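Spectinomycin phosphotransferase (Legionella pneumophila serogroup 1, PDB 3I0O) probably transfers a phosphate group from a bound nucleotide to the antibiotic spectinomycin, with magnesium at the phosphates. Local coordinates at residues K52-Y57 with K96-P101; Y57-N62 with D230-M235; S64-L69 with I77-H82; V207-D212 with K239-M244. One frame throughout, in Å; residues are numbered along the deposited sequence.

Contact 1 of 4, residues K52-Y57 with K96-P101; sequences KLKYGY and KIIAYP. With ADP (adenosine-5'-diphosphate), chain B.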
# COMPACT_ATOMS: atom_id res chain seq x y z
N LYS A 52 -6.27 14.44 -6.17
CA LYS A 52 -6.09 13.16 -6.84
C LYS A 52 -7.10 13.02 -7.97
O LYS A 52 -8.30 13.22 -7.77
CB LYS A 52 -6.29 12.00 -5.87
CG LYS A 52 -5.14 11.77 -4.90
CD LYS A 52 -5.37 10.48 -4.10
CE LYS A 52 -4.19 10.17 -3.18
NZ LYS A 52 -4.33 8.88 -2.45
N LEU A 53 -6.62 12.68 -9.16
CA LEU A 53 -7.50 12.46 -10.30
C LEU A 53 -7.46 10.96 -10.54
O LEU A 53 -6.56 10.47 -11.22
CB LEU A 53 -6.99 13.21 -11.53
CG LEU A 53 -6.86 14.73 -11.42
CD1 LEU A 53 -6.40 15.27 -12.76
CD2 LEU A 53 -8.19 15.36 -11.03
N LYS A 54 -8.41 10.23 -9.97
CA LYS A 54 -8.45 8.78 -10.10
C LYS A 54 -9.24 8.26 -11.30
O LYS A 54 -10.07 8.97 -11.87
CB LYS A 54 -8.99 8.15 -8.80
CG LYS A 54 -8.05 8.28 -7.61
CD LYS A 54 -8.68 7.77 -6.31
CE LYS A 54 -7.72 7.87 -5.12
NZ LYS A 54 -8.39 7.66 -3.79
N TYR A 55 -8.94 7.01 -11.67
CA TYR A 55 -9.60 6.31 -12.79
C TYR A 55 -9.96 4.88 -12.40
O TYR A 55 -10.19 4.04 -13.27
CB TYR A 55 -8.69 6.26 -14.03
CG TYR A 55 -8.26 7.60 -14.58
CD1 TYR A 55 -7.22 8.31 -13.98
CD2 TYR A 55 -8.88 8.15 -15.70
CE1 TYR A 55 -6.80 9.54 -14.49
CE2 TYR A 55 -8.47 9.38 -16.22
CZ TYR A 55 -7.44 10.07 -15.61
OH TYR A 55 -7.04 11.30 -16.10
N GLY A 56 -10.00 4.60 -11.10
CA GLY A 56 -10.32 3.26 -10.63
C GLY A 56 -11.81 2.95 -10.54
O GLY A 56 -12.64 3.74 -10.99
N TYR A 57 -12.14 1.80 -9.96
CA TYR A 57 -13.53 1.39 -9.82
C TYR A 57 -13.99 1.32 -8.36
O TYR A 57 -15.14 1.63 -8.04
CB TYR A 57 -13.75 0.02 -10.51
N LYS A 96 -12.34 10.96 -12.05
CA LYS A 96 -12.93 11.33 -10.78
C LYS A 96 -11.98 12.25 -10.01
O LYS A 96 -10.77 12.04 -10.02
CB LYS A 96 -13.18 10.04 -9.99
CG LYS A 96 -14.09 10.12 -8.80
CD LYS A 96 -14.26 8.73 -8.18
CE LYS A 96 -14.85 7.74 -9.18
NZ LYS A 96 -15.04 6.37 -8.61
N ILE A 97 -12.51 13.29 -9.37
CA ILE A 97 -11.67 14.20 -8.58
C ILE A 97 -11.83 13.96 -7.08
O ILE A 97 -12.94 13.79 -6.58
CB ILE A 97 -12.01 15.70 -8.83
CG1 ILE A 97 -11.86 16.05 -10.31
CG2 ILE A 97 -11.08 16.58 -8.00
CD1 ILE A 97 -12.17 17.51 -10.61
N ILE A 98 -10.71 13.96 -6.36
CA ILE A 98 -10.74 13.78 -4.92
C ILE A 98 -9.71 14.73 -4.32
O ILE A 98 -8.51 14.57 -4.50
CB ILE A 98 -10.38 12.34 -4.50
CG1 ILE A 98 -11.27 11.34 -5.25
CG2 ILE A 98 -10.58 12.19 -2.99
CD1 ILE A 98 -11.10 9.91 -4.78
N ALA A 99 -10.21 15.72 -3.60
CA ALA A 99 -9.33 16.69 -2.98
C ALA A 99 -9.18 16.41 -1.48
O ALA A 99 -10.07 15.88 -0.84
CB ALA A 99 -9.90 18.08 -3.20
N TYR A 100 -8.02 16.76 -0.94
CA TYR A 100 -7.76 16.58 0.47
C TYR A 100 -6.95 17.78 0.89
O TYR A 100 -6.41 18.48 0.06
CB TYR A 100 -6.89 15.36 0.76
CG TYR A 100 -7.41 14.02 0.32
CD1 TYR A 100 -7.23 13.58 -0.99
CD2 TYR A 100 -8.03 13.17 1.22
CE1 TYR A 100 -7.66 12.32 -1.39
CE2 TYR A 100 -8.47 11.90 0.84
CZ TYR A 100 -8.28 11.48 -0.47
OH TYR A 100 -8.70 10.22 -0.85
N PRO A 101 -6.89 18.05 2.20
CA PRO A 101 -6.06 19.20 2.55
C PRO A 101 -4.63 18.68 2.32
O PRO A 101 -4.41 17.47 2.31
CB PRO A 101 -6.37 19.41 4.03
CG PRO A 101 -6.75 18.03 4.51
CD PRO A 101 -7.59 17.50 3.37
PB ADP B . -0.24 5.64 -4.09
O1B ADP B . -1.20 4.55 -3.82
O2B ADP B . -0.01 6.09 -5.48
O3B ADP B . 1.19 5.24 -3.45
PA ADP B . -0.56 7.10 -1.62
O1A ADP B . -1.91 7.39 -1.09
O2A ADP B . 0.21 5.98 -1.04
O3A ADP B . -0.69 6.94 -3.23
O5' ADP B . 0.33 8.45 -1.49
C5' ADP B . 1.67 8.50 -2.04
C4' ADP B . 2.41 9.76 -1.56
O4' ADP B . 1.66 10.95 -1.86
C3' ADP B . 2.66 9.83 -0.05
O3' ADP B . 3.95 9.30 0.26
C2' ADP B . 2.67 11.35 0.19
O2' ADP B . 3.99 11.86 -0.10
C1' ADP B . 1.68 11.95 -0.83
N9 ADP B . 0.35 12.32 -0.24
C8 ADP B . -0.77 11.53 -0.09
N7 ADP B . -1.78 12.14 0.46
C5 ADP B . -1.31 13.42 0.70
C6 ADP B . -1.91 14.60 1.29
N6 ADP B . -3.15 14.63 1.75
N1 ADP B . -1.14 15.73 1.39
C2 ADP B . 0.13 15.70 0.93
N3 ADP B . 0.78 14.68 0.36
C4 ADP B . -0.01 13.55 0.28
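Lys52 and Ile98 face each other as an antiparallel hydrogen-bonded pair: Lys52 N donates to Ile98 O at 2.8 Å, and Ile98 N returns a bond to Lys52 O at 2.9 Å. Lys54 and Lys96 form the next such pair, in which the bond from Lys54 N to Lys96 O is distinctly bent, 132° at the hydrogen. Between them Leu53 and Ile97 make a non-hydrogen-bonded pair whose side chains run alongside on one face, CD2 of Leu53 lying 3.8 Å from CG1 of Ile97. On the other face the straight chain of Lys54 slants over Ile98, its CD 3.6 Å from Ile98 CD1. Lys52 stays extended from CG to its end, passes the Tyr100 ring with CD 4.0 Å from CE1, and delivers NZ to O1A of ADP in a 3.2 Å hydrogen bond. Pro101 O takes the adenine N6 at 3.2 Å, so the paired strands hold the adenine and the alpha-phosphate. Phe38 and Tyr40 of strand 38-44 pack on Leu53, Leu14 and Tyr19 of helix 8-19 on Ile97. A strand lysine on the alpha-phosphate and a backbone carbonyl on adenine are typical of the N-terminal lobe and hinge of the protein-kinase-like fold.

Contact 2 of 4, residues Y57-N62 with D230-M235; sequences YHDEIN and DWDEPM. With MG (magnesium ion), chain E; ADP (adenosine-5'-diphosphate), chain B.
Asn62 and Asp232 mark the closest backbone approach, CA to CA 5.9 Å, where the first turn of helix 59-71 meets an irregular loop. The Asn62 side chain carries the contact. Its CB sits 3.0 Å from Trp231 O, and with CG set beside its own backbone N (chi1 -63°) the amide reaches along the loop. OD1 then meets the Pro234 ring at CD, 3.0 Å away, while ND2 is 3.0 Å from Asp232 O. One turn earlier in the helix, Asp59 brings OD1 to 4.1 Å from Asp232 OD1, the two carboxylate planes 77° apart. Lys54 NZ makes long, weak ion pairs with both acids, which may partly offset the like charges. Asp230, two residues before Asp232, takes the magnesium ion with OD2 at 2.2 Å; ADP oxygen O2A (1.9 Å from the metal), O3B, a water and Asn217 OD1 share the ion, a placement like that of the DFG aspartate of protein kinases. The loop joins strand 226-228 to strand 235-238: Trp231 NE1 bonds to Ile228 O and its ring meets His210 edge to face, while Trp231 packs on Leu69 and Pro234 on Ile65, both from helix 59-71.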
# COMPACT_ATOMS: atom_id res chain seq x y z
N TYR A 57 -12.14 1.80 -9.96
CA TYR A 57 -13.53 1.39 -9.82
C TYR A 57 -13.99 1.32 -8.36
O TYR A 57 -15.14 1.63 -8.04
CB TYR A 57 -13.75 0.02 -10.51
N HIS A 58 -13.07 0.92 -7.48
CA HIS A 58 -13.37 0.78 -6.06
C HIS A 58 -13.25 2.07 -5.26
O HIS A 58 -13.41 2.06 -4.04
CB HIS A 58 -12.45 -0.27 -5.44
CG HIS A 58 -12.59 -1.62 -6.06
ND1 HIS A 58 -13.73 -2.39 -5.93
CD2 HIS A 58 -11.74 -2.34 -6.83
CE1 HIS A 58 -13.58 -3.52 -6.60
NE2 HIS A 58 -12.38 -3.51 -7.15
N ASP A 59 -12.98 3.18 -5.93
CA ASP A 59 -12.83 4.45 -5.22
C ASP A 59 -14.02 4.80 -4.34
O ASP A 59 -13.85 5.37 -3.26
CB ASP A 59 -12.55 5.58 -6.20
CG ASP A 59 -11.17 5.49 -6.81
OD1 ASP A 59 -10.20 5.36 -6.03
OD2 ASP A 59 -11.05 5.53 -8.05
N GLU A 60 -15.23 4.45 -4.78
CA GLU A 60 -16.41 4.75 -3.99
C GLU A 60 -16.53 3.84 -2.76
O GLU A 60 -16.97 4.29 -1.70
CB GLU A 60 -17.67 4.67 -4.85
CG GLU A 60 -17.81 5.87 -5.77
CD GLU A 60 -19.14 5.92 -6.48
OE1 GLU A 60 -20.19 5.84 -5.80
OE2 GLU A 60 -19.14 6.06 -7.73
N ILE A 61 -16.13 2.58 -2.89
CA ILE A 61 -16.19 1.68 -1.75
C ILE A 61 -15.05 1.98 -0.76
O ILE A 61 -15.19 1.74 0.44
CB ILE A 61 -16.12 0.19 -2.18
CG1 ILE A 61 -16.22 -0.70 -0.94
CG2 ILE A 61 -14.83 -0.08 -2.94
CD1 ILE A 61 -15.78 -2.12 -1.17
N ASN A 62 -13.93 2.49 -1.27
CA ASN A 62 -12.82 2.83 -0.39
C ASN A 62 -13.10 4.13 0.36
O ASN A 62 -12.73 4.27 1.51
CB ASN A 62 -11.53 2.96 -1.20
CG ASN A 62 -11.14 1.65 -1.84
OD1 ASN A 62 -11.33 0.58 -1.26
ND2 ASN A 62 -10.57 1.72 -3.05
N ASP A 230 -3.30 5.97 1.70
CA ASP A 230 -3.41 4.90 0.73
C ASP A 230 -4.51 3.91 1.11
O ASP A 230 -4.25 2.75 1.40
CB ASP A 230 -2.07 4.15 0.62
CG ASP A 230 -1.74 3.71 -0.80
OD1 ASP A 230 -2.65 3.69 -1.66
OD2 ASP A 230 -0.56 3.38 -1.05
N TRP A 231 -5.76 4.38 1.12
CA TRP A 231 -6.88 3.50 1.44
C TRP A 231 -7.53 3.02 0.15
O TRP A 231 -8.71 3.28 -0.12
CB TRP A 231 -7.89 4.21 2.35
CG TRP A 231 -7.37 4.40 3.72
CD1 TRP A 231 -6.64 5.46 4.20
CD2 TRP A 231 -7.44 3.46 4.80
NE1 TRP A 231 -6.25 5.23 5.50
CE2 TRP A 231 -6.73 4.00 5.89
CE3 TRP A 231 -8.04 2.20 4.94
CZ2 TRP A 231 -6.60 3.34 7.10
CZ3 TRP A 231 -7.90 1.54 6.15
CH2 TRP A 231 -7.19 2.11 7.22
N ASP A 232 -6.75 2.31 -0.66
CA ASP A 232 -7.25 1.80 -1.92
C ASP A 232 -7.51 0.31 -1.90
O ASP A 232 -8.29 -0.20 -2.69
CB ASP A 232 -6.27 2.11 -3.06
CG ASP A 232 -6.13 3.61 -3.32
OD1 ASP A 232 -7.17 4.29 -3.49
OD2 ASP A 232 -4.98 4.09 -3.37
N GLU A 233 -6.86 -0.39 -0.97
CA GLU A 233 -7.01 -1.84 -0.88
C GLU A 233 -7.63 -2.35 0.41
O GLU A 233 -7.32 -3.45 0.84
CB GLU A 233 -5.65 -2.52 -1.06
CG GLU A 233 -4.82 -1.98 -2.23
CD GLU A 233 -5.41 -2.32 -3.58
OE1 GLU A 233 -6.63 -2.11 -3.79
OE2 GLU A 233 -4.65 -2.80 -4.45
N PRO A 234 -8.51 -1.56 1.07
CA PRO A 234 -9.05 -2.14 2.30
C PRO A 234 -9.71 -3.49 2.00
O PRO A 234 -10.23 -3.71 0.92
CB PRO A 234 -10.04 -1.07 2.78
CG PRO A 234 -10.49 -0.43 1.51
CD PRO A 234 -9.20 -0.31 0.72
N MET A 235 -9.67 -4.39 2.97
CA MET A 235 -10.25 -5.72 2.79
C MET A 235 -10.63 -6.35 4.12
O MET A 235 -10.33 -5.82 5.19
CB MET A 235 -9.25 -6.65 2.09
CG MET A 235 -8.02 -6.98 2.92
SD MET A 235 -7.01 -8.35 2.29
CE MET A 235 -5.75 -7.54 1.46
MG MG E . 1.35 4.41 -1.04
PB ADP B . -0.24 5.64 -4.09
O1B ADP B . -1.20 4.55 -3.82
O2B ADP B . -0.01 6.09 -5.48
O3B ADP B . 1.19 5.24 -3.45
PA ADP B . -0.56 7.10 -1.62
O1A ADP B . -1.91 7.39 -1.09
O2A ADP B . 0.21 5.98 -1.04
O3A ADP B . -0.69 6.94 -3.23
O5' ADP B . 0.33 8.45 -1.49
C5' ADP B . 1.67 8.50 -2.04
C4' ADP B . 2.41 9.76 -1.56
O4' ADP B . 1.66 10.95 -1.86
C3' ADP B . 2.66 9.83 -0.05
O3' ADP B . 3.95 9.30 0.26
C2' ADP B . 2.67 11.35 0.19
O2' ADP B . 3.99 11.86 -0.10
C1' ADP B . 1.68 11.95 -0.83
N9 ADP B . 0.35 12.32 -0.24
C8 ADP B . -0.77 11.53 -0.09
N7 ADP B . -1.78 12.14 0.46
C5 ADP B . -1.31 13.42 0.70
C6 ADP B . -1.91 14.60 1.29
N6 ADP B . -3.15 14.63 1.75
N1 ADP B . -1.14 15.73 1.39
C2 ADP B . 0.13 15.70 0.93
N3 ADP B . 0.78 14.68 0.36
C4 ADP B . -0.01 13.55 0.28
O HOH W 1 2.78 5.29 -0.35

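Contact 3 of 4, residues S64-L69 with I77-H82; sequences SIIRLL and IIFPIH. With ADP (adenosine-5'-diphosphate), chain B.
Ile66 meets Ile77, Ile78 and Phe79 in turn. At its root, CB stands 4.2 Å from CD1 of Ile77. The CG2 branch rests 3.9 Å from CG of Trp231. CG1 occupies the crowded position between backbone N and carbonyl carbon (chi1 75°), and the chain then runs on extended (chi2 168°), which sends CD1 outward from the helix. That methyl ends 4.3 Å from Phe79 CD1, approaching the ring obliquely, and 4.2 Å from Ile78 O. It is modelled too close to Pro80 CD for that detail to be trusted. Ile77 answers from the loop: its CD1 lies 3.6 Å from Leu69 CB and equally near the Ile66 carbonyl oxygen, bridging one turn of the helix. At the outer margin Arg67 CA faces the edge of the Phe79 ring, 4.4 Å from CE1, and Pro80 CD lies over one face of that ring. The contacts are between largely apolar groups, and no hydrogen bond crosses. Ile78 points away from the helix and brings CD1 to 3.3 Å from N6 of ADP. Helix 59-71 is thereby packed against the linker to strand 90-91, which is itself tied to strand 96-101 by backbone bonding of Ile81 with Ala99 and by Pro80 on Tyr100. Ile65 and Leu69 of the same helix also touch Leu208 of strand 206-209.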
# COMPACT_ATOMS: atom_id res chain seq x y z
N SER A 64 -15.81 4.87 1.12
CA SER A 64 -16.81 4.32 2.00
C SER A 64 -16.14 3.91 3.32
O SER A 64 -16.68 4.14 4.41
CB SER A 64 -17.45 3.11 1.32
OG SER A 64 -18.40 2.47 2.14
N ILE A 65 -14.94 3.35 3.21
CA ILE A 65 -14.21 2.91 4.39
C ILE A 65 -13.66 4.05 5.25
O ILE A 65 -13.69 3.95 6.48
CB ILE A 65 -13.07 1.94 4.00
CG1 ILE A 65 -13.68 0.65 3.46
CG2 ILE A 65 -12.22 1.58 5.21
CD1 ILE A 65 -14.62 -0.01 4.44
N ILE A 66 -13.15 5.13 4.66
CA ILE A 66 -12.65 6.21 5.51
C ILE A 66 -13.85 6.95 6.09
O ILE A 66 -13.77 7.59 7.13
CB ILE A 66 -11.74 7.21 4.76
CG1 ILE A 66 -12.58 8.13 3.89
CG2 ILE A 66 -10.70 6.48 3.91
CD1 ILE A 66 -11.80 9.29 3.38
N ARG A 67 -14.98 6.86 5.40
CA ARG A 67 -16.20 7.50 5.87
C ARG A 67 -16.59 6.76 7.16
O ARG A 67 -16.99 7.36 8.15
CB ARG A 67 -17.27 7.36 4.79
CG ARG A 67 -18.54 8.12 5.03
CD ARG A 67 -18.93 8.96 3.81
NE ARG A 67 -18.83 8.26 2.53
CZ ARG A 67 -19.43 7.11 2.24
NH1 ARG A 67 -20.19 6.50 3.14
NH2 ARG A 67 -19.26 6.58 1.04
N LEU A 68 -16.44 5.44 7.14
CA LEU A 68 -16.75 4.60 8.29
C LEU A 68 -15.73 4.83 9.42
O LEU A 68 -16.08 4.81 10.61
CB LEU A 68 -16.74 3.13 7.87
CG LEU A 68 -16.84 2.01 8.91
CD1 LEU A 68 -18.09 2.16 9.76
CD2 LEU A 68 -16.85 0.68 8.18
N LEU A 69 -14.47 5.07 9.04
CA LEU A 69 -13.42 5.31 10.02
C LEU A 69 -13.59 6.70 10.65
O LEU A 69 -13.37 6.87 11.84
CB LEU A 69 -12.04 5.21 9.36
CG LEU A 69 -11.66 3.84 8.79
CD1 LEU A 69 -10.35 3.95 7.99
CD2 LEU A 69 -11.56 2.83 9.94
N ILE A 77 -6.58 9.80 9.79
CA ILE A 77 -6.85 9.60 8.36
C ILE A 77 -7.13 10.98 7.76
O ILE A 77 -7.64 11.88 8.43
CB ILE A 77 -8.08 8.67 8.10
CG1 ILE A 77 -9.31 9.22 8.79
CG2 ILE A 77 -7.78 7.24 8.56
CD1 ILE A 77 -10.55 8.38 8.58
N ILE A 78 -6.79 11.17 6.49
CA ILE A 78 -7.01 12.46 5.85
C ILE A 78 -8.39 12.46 5.21
O ILE A 78 -8.59 11.84 4.17
CB ILE A 78 -5.93 12.74 4.78
CG1 ILE A 78 -4.54 12.46 5.37
CG2 ILE A 78 -6.05 14.17 4.31
CD1 ILE A 78 -3.38 12.65 4.41
N PHE A 79 -9.33 13.16 5.83
CA PHE A 79 -10.69 13.22 5.30
C PHE A 79 -10.76 14.14 4.07
O PHE A 79 -10.30 15.28 4.10
CB PHE A 79 -11.68 13.70 6.37
CG PHE A 79 -13.11 13.33 6.07
CD1 PHE A 79 -13.54 12.01 6.21
CD2 PHE A 79 -14.03 14.28 5.63
CE1 PHE A 79 -14.85 11.64 5.92
CE2 PHE A 79 -15.35 13.93 5.33
CZ PHE A 79 -15.77 12.60 5.48
N PRO A 80 -11.37 13.65 2.99
CA PRO A 80 -11.51 14.43 1.75
C PRO A 80 -12.29 15.72 1.94
O PRO A 80 -13.02 15.89 2.92
CB PRO A 80 -12.24 13.47 0.80
CG PRO A 80 -11.97 12.11 1.38
CD PRO A 80 -12.05 12.35 2.87
N ILE A 81 -12.14 16.63 0.99
CA ILE A 81 -12.84 17.90 1.01
C ILE A 81 -14.13 17.73 0.21
O ILE A 81 -14.14 17.11 -0.85
CB ILE A 81 -11.94 18.97 0.39
CG1 ILE A 81 -10.79 19.24 1.35
CG2 ILE A 81 -12.73 20.23 0.11
CD1 ILE A 81 -9.60 19.80 0.69
N HIS A 82 -15.23 18.28 0.73
CA HIS A 82 -16.54 18.19 0.10
C HIS A 82 -16.73 19.05 -1.14
O HIS A 82 -16.24 20.19 -1.20
CB HIS A 82 -17.66 18.58 1.08
CG HIS A 82 -17.80 17.65 2.25
ND1 HIS A 82 -17.05 17.78 3.40
CD2 HIS A 82 -18.60 16.58 2.44
CE1 HIS A 82 -17.39 16.83 4.25
NE2 HIS A 82 -18.32 16.08 3.69
PB ADP B . -0.24 5.64 -4.09
O1B ADP B . -1.20 4.55 -3.82
O2B ADP B . -0.01 6.09 -5.48
O3B ADP B . 1.19 5.24 -3.45
PA ADP B . -0.56 7.10 -1.62
O1A ADP B . -1.91 7.39 -1.09
O2A ADP B . 0.21 5.98 -1.04
O3A ADP B . -0.69 6.94 -3.23
O5' ADP B . 0.33 8.45 -1.49
C5' ADP B . 1.67 8.50 -2.04
C4' ADP B . 2.41 9.76 -1.56
O4' ADP B . 1.66 10.95 -1.86
C3' ADP B . 2.66 9.83 -0.05
O3' ADP B . 3.95 9.30 0.26
C2' ADP B . 2.67 11.35 0.19
O2' ADP B . 3.99 11.86 -0.10
C1' ADP B . 1.68 11.95 -0.83
N9 ADP B . 0.35 12.32 -0.24
C8 ADP B . -0.77 11.53 -0.09
N7 ADP B . -1.78 12.14 0.46
C5 ADP B . -1.31 13.42 0.70
C6 ADP B . -1.91 14.60 1.29
N6 ADP B . -3.15 14.63 1.75
N1 ADP B . -1.14 15.73 1.39
C2 ADP B . 0.13 15.70 0.93
N3 ADP B . 0.78 14.68 0.36
C4 ADP B . -0.01 13.55 0.28

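Contact 4 of 4, residues V207-D212 with K239-M244; sequences VLCHSD and KERDLM. With SMI (spectinomycin), chain C.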
# COMPACT_ATOMS: atom_id res chain seq x y z
N VAL A 207 -11.13 -9.16 10.23
CA VAL A 207 -11.43 -7.77 10.61
C VAL A 207 -11.13 -6.82 9.45
O VAL A 207 -10.57 -7.23 8.43
CB VAL A 207 -10.59 -7.33 11.81
CG1 VAL A 207 -10.79 -8.29 12.97
CG2 VAL A 207 -9.12 -7.27 11.42
N LEU A 208 -11.51 -5.56 9.59
CA LEU A 208 -11.24 -4.57 8.54
C LEU A 208 -9.73 -4.33 8.50
O LEU A 208 -9.13 -3.89 9.49
CB LEU A 208 -11.97 -3.25 8.81
CG LEU A 208 -11.62 -2.07 7.88
CD1 LEU A 208 -11.98 -2.43 6.45
CD2 LEU A 208 -12.37 -0.82 8.28
N CYS A 209 -9.12 -4.61 7.36
CA CYS A 209 -7.68 -4.41 7.20
C CYS A 209 -7.32 -3.40 6.13
O CYS A 209 -8.01 -3.24 5.12
CB CYS A 209 -7.00 -5.75 6.87
SG CYS A 209 -7.04 -6.99 8.20
N HIS A 210 -6.21 -2.71 6.36
CA HIS A 210 -5.70 -1.73 5.41
C HIS A 210 -5.11 -2.55 4.27
O HIS A 210 -5.35 -2.28 3.10
CB HIS A 210 -4.62 -0.88 6.09
CG HIS A 210 -4.06 0.20 5.21
ND1 HIS A 210 -3.18 -0.06 4.18
CD2 HIS A 210 -4.24 1.54 5.22
CE1 HIS A 210 -2.84 1.07 3.60
NE2 HIS A 210 -3.47 2.06 4.21
N SER A 211 -4.34 -3.57 4.65
CA SER A 211 -3.70 -4.52 3.73
C SER A 211 -2.33 -4.08 3.20
O SER A 211 -1.55 -4.90 2.70
CB SER A 211 -4.61 -4.83 2.54
OG SER A 211 -4.37 -3.93 1.47
N ASP A 212 -2.03 -2.79 3.31
CA ASP A 212 -0.77 -2.31 2.78
C ASP A 212 -0.20 -1.20 3.66
O ASP A 212 0.32 -0.20 3.16
CB ASP A 212 -1.03 -1.83 1.35
CG ASP A 212 0.25 -1.50 0.59
OD1 ASP A 212 1.21 -2.31 0.62
OD2 ASP A 212 0.28 -0.42 -0.05
N LYS A 239 -6.26 -10.20 11.06
CA LYS A 239 -5.52 -9.04 11.52
C LYS A 239 -4.03 -9.14 11.13
O LYS A 239 -3.35 -8.13 10.99
CB LYS A 239 -5.64 -8.92 13.05
CG LYS A 239 -5.03 -10.10 13.81
CD LYS A 239 -5.18 -9.94 15.32
CE LYS A 239 -4.46 -11.06 16.08
NZ LYS A 239 -4.98 -12.42 15.75
N GLU A 240 -3.54 -10.37 10.96
CA GLU A 240 -2.14 -10.60 10.58
C GLU A 240 -1.83 -9.92 9.23
O GLU A 240 -0.68 -9.59 8.94
CB GLU A 240 -1.85 -12.10 10.50
CG GLU A 240 -1.75 -12.83 11.85
CD GLU A 240 -3.03 -12.80 12.69
OE1 GLU A 240 -4.13 -12.97 12.14
OE2 GLU A 240 -2.92 -12.63 13.93
N ARG A 241 -2.86 -9.73 8.42
CA ARG A 241 -2.74 -9.07 7.13
C ARG A 241 -2.01 -7.74 7.33
O ARG A 241 -1.19 -7.35 6.49
CB ARG A 241 -4.14 -8.82 6.55
CG ARG A 241 -4.24 -7.91 5.33
CD ARG A 241 -3.57 -8.49 4.09
NE ARG A 241 -2.13 -8.22 4.05
CZ ARG A 241 -1.36 -8.46 3.00
NH1 ARG A 241 -1.88 -8.97 1.90
NH2 ARG A 241 -0.06 -8.18 3.04
N ASP A 242 -2.30 -7.06 8.44
CA ASP A 242 -1.67 -5.78 8.76
C ASP A 242 -0.52 -5.88 9.78
O ASP A 242 0.44 -5.11 9.71
CB ASP A 242 -2.69 -4.76 9.30
CG ASP A 242 -3.66 -4.27 8.24
OD1 ASP A 242 -3.30 -4.27 7.04
OD2 ASP A 242 -4.77 -3.86 8.60
N LEU A 243 -0.61 -6.82 10.71
CA LEU A 243 0.44 -6.94 11.72
C LEU A 243 1.75 -7.41 11.11
O LEU A 243 2.82 -7.14 11.66
CB LEU A 243 0.02 -7.89 12.85
CG LEU A 243 -1.20 -7.48 13.69
CD1 LEU A 243 -1.35 -8.43 14.88
CD2 LEU A 243 -1.03 -6.05 14.18
N MET A 244 1.67 -8.09 9.97
CA MET A 244 2.89 -8.57 9.32
C MET A 244 3.86 -7.42 9.02
O MET A 244 5.05 -7.65 8.86
CB MET A 244 2.55 -9.31 8.02
CG MET A 244 1.92 -8.41 6.95
SD MET A 244 2.62 -8.66 5.30
CE MET A 244 4.06 -7.59 5.36
O1 SMI C . 6.42 0.27 -1.84
C2 SMI C . 7.85 0.48 -2.01
C2M SMI C . 8.07 1.86 -2.61
C3 SMI C . 8.45 -0.63 -2.95
C4 SMI C . 8.15 -1.95 -2.27
C5 SMI C . 6.64 -2.02 -2.26
O5 SMI C . 6.32 -3.28 -1.66
C6 SMI C . 6.11 -1.03 -1.26
O1B SMI C . 6.04 -1.97 -3.55
O2B SMI C . 4.67 -0.94 -1.25
C7 SMI C . 4.65 -2.10 -3.42
C8 SMI C . 4.02 -2.10 -4.83
N8 SMI C . 4.62 -3.24 -5.56
C8M SMI C . 4.10 -3.33 -6.92
C9 SMI C . 2.47 -2.29 -4.66
O9 SMI C . 2.21 -3.53 -4.00
C10 SMI C . 1.89 -1.12 -3.81
N10 SMI C . 0.54 -1.26 -3.61
C1M SMI C . -0.25 -1.26 -4.85
C11 SMI C . 2.58 -1.10 -2.45
O11 SMI C . 2.06 -0.03 -1.70
C12 SMI C . 4.08 -0.94 -2.58
O4A SMI C . 8.66 -3.10 -2.94
O4B SMI C . 8.88 -1.74 -1.12
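Lys239 to Asp242 pack against Val207 to Ser211, which run into a His-x-Asp-x-x-x-x-Asn sequence (His210, Asp212, Asn217) that matches the catalytic-loop motif of aminoglycoside phosphotransferases. Lys239 leads with its backbone, CA lying 4.0 Å from Val207 CG2, while its amine turns aside to a salt bridge with Glu240 OE2. Next, Arg241 lays its CB 3.8 Å from Cys209 SG. Bends at chi2 and chi3 fold the chain back over Ser211, whose carbonyl oxygen stands over one guanidinium face, 3.6 Å from CZ; NE is buried here with no partner in the model. Asp242 closes the contact like a fork, using the syn lone pair of each oxygen. OD2 accepts from His210 N at 2.9 Å (158° at the hydrogen) and OD1 from Ser211 N at 2.7 Å (154°), so two consecutive amides fix the rotation of the carboxylate; OD2 is also bonded to His129 NE2. An aspartate holding the backbone of this presumed catalytic loop recalls protein kinases. His210 braces it further: NE2 bonds to Ile229 O while ND1 accepts Asp212 N at 3.1 Å, in the ring plane. Asp212 OD2 receives spectinomycin O11, modelled at a very short 2.5 Å whose exact value is doubtful.

How the contacts relate
The contacts surround the ADP, magnesium and spectinomycin site to different degrees. Contacts 1, 2 and 3 touch ADP and lie 11 to 13 Å apart, centre to centre; contacts 1 and 4, whose centres are 24 Å apart, do not touch. Contacts 2 and 3, which share helix 59-71, each touch both of these. Lys96 NZ of contact 1 comes 3.6 Å from Asp59 CB of contact 2, and contact 4 joins contact 2 where Cys209 N lies 2.8 Å from Met235 O, a probable hydrogen bond. Contact 3 reaches contact 4 through Ile65 CG2, 3.9 Å from Leu208 CD2. Magnesium sits between the ligands, about 7 Å from the Lys52 side chain and 5 Å from that of Asp212, consistent with phosphate transfer across it.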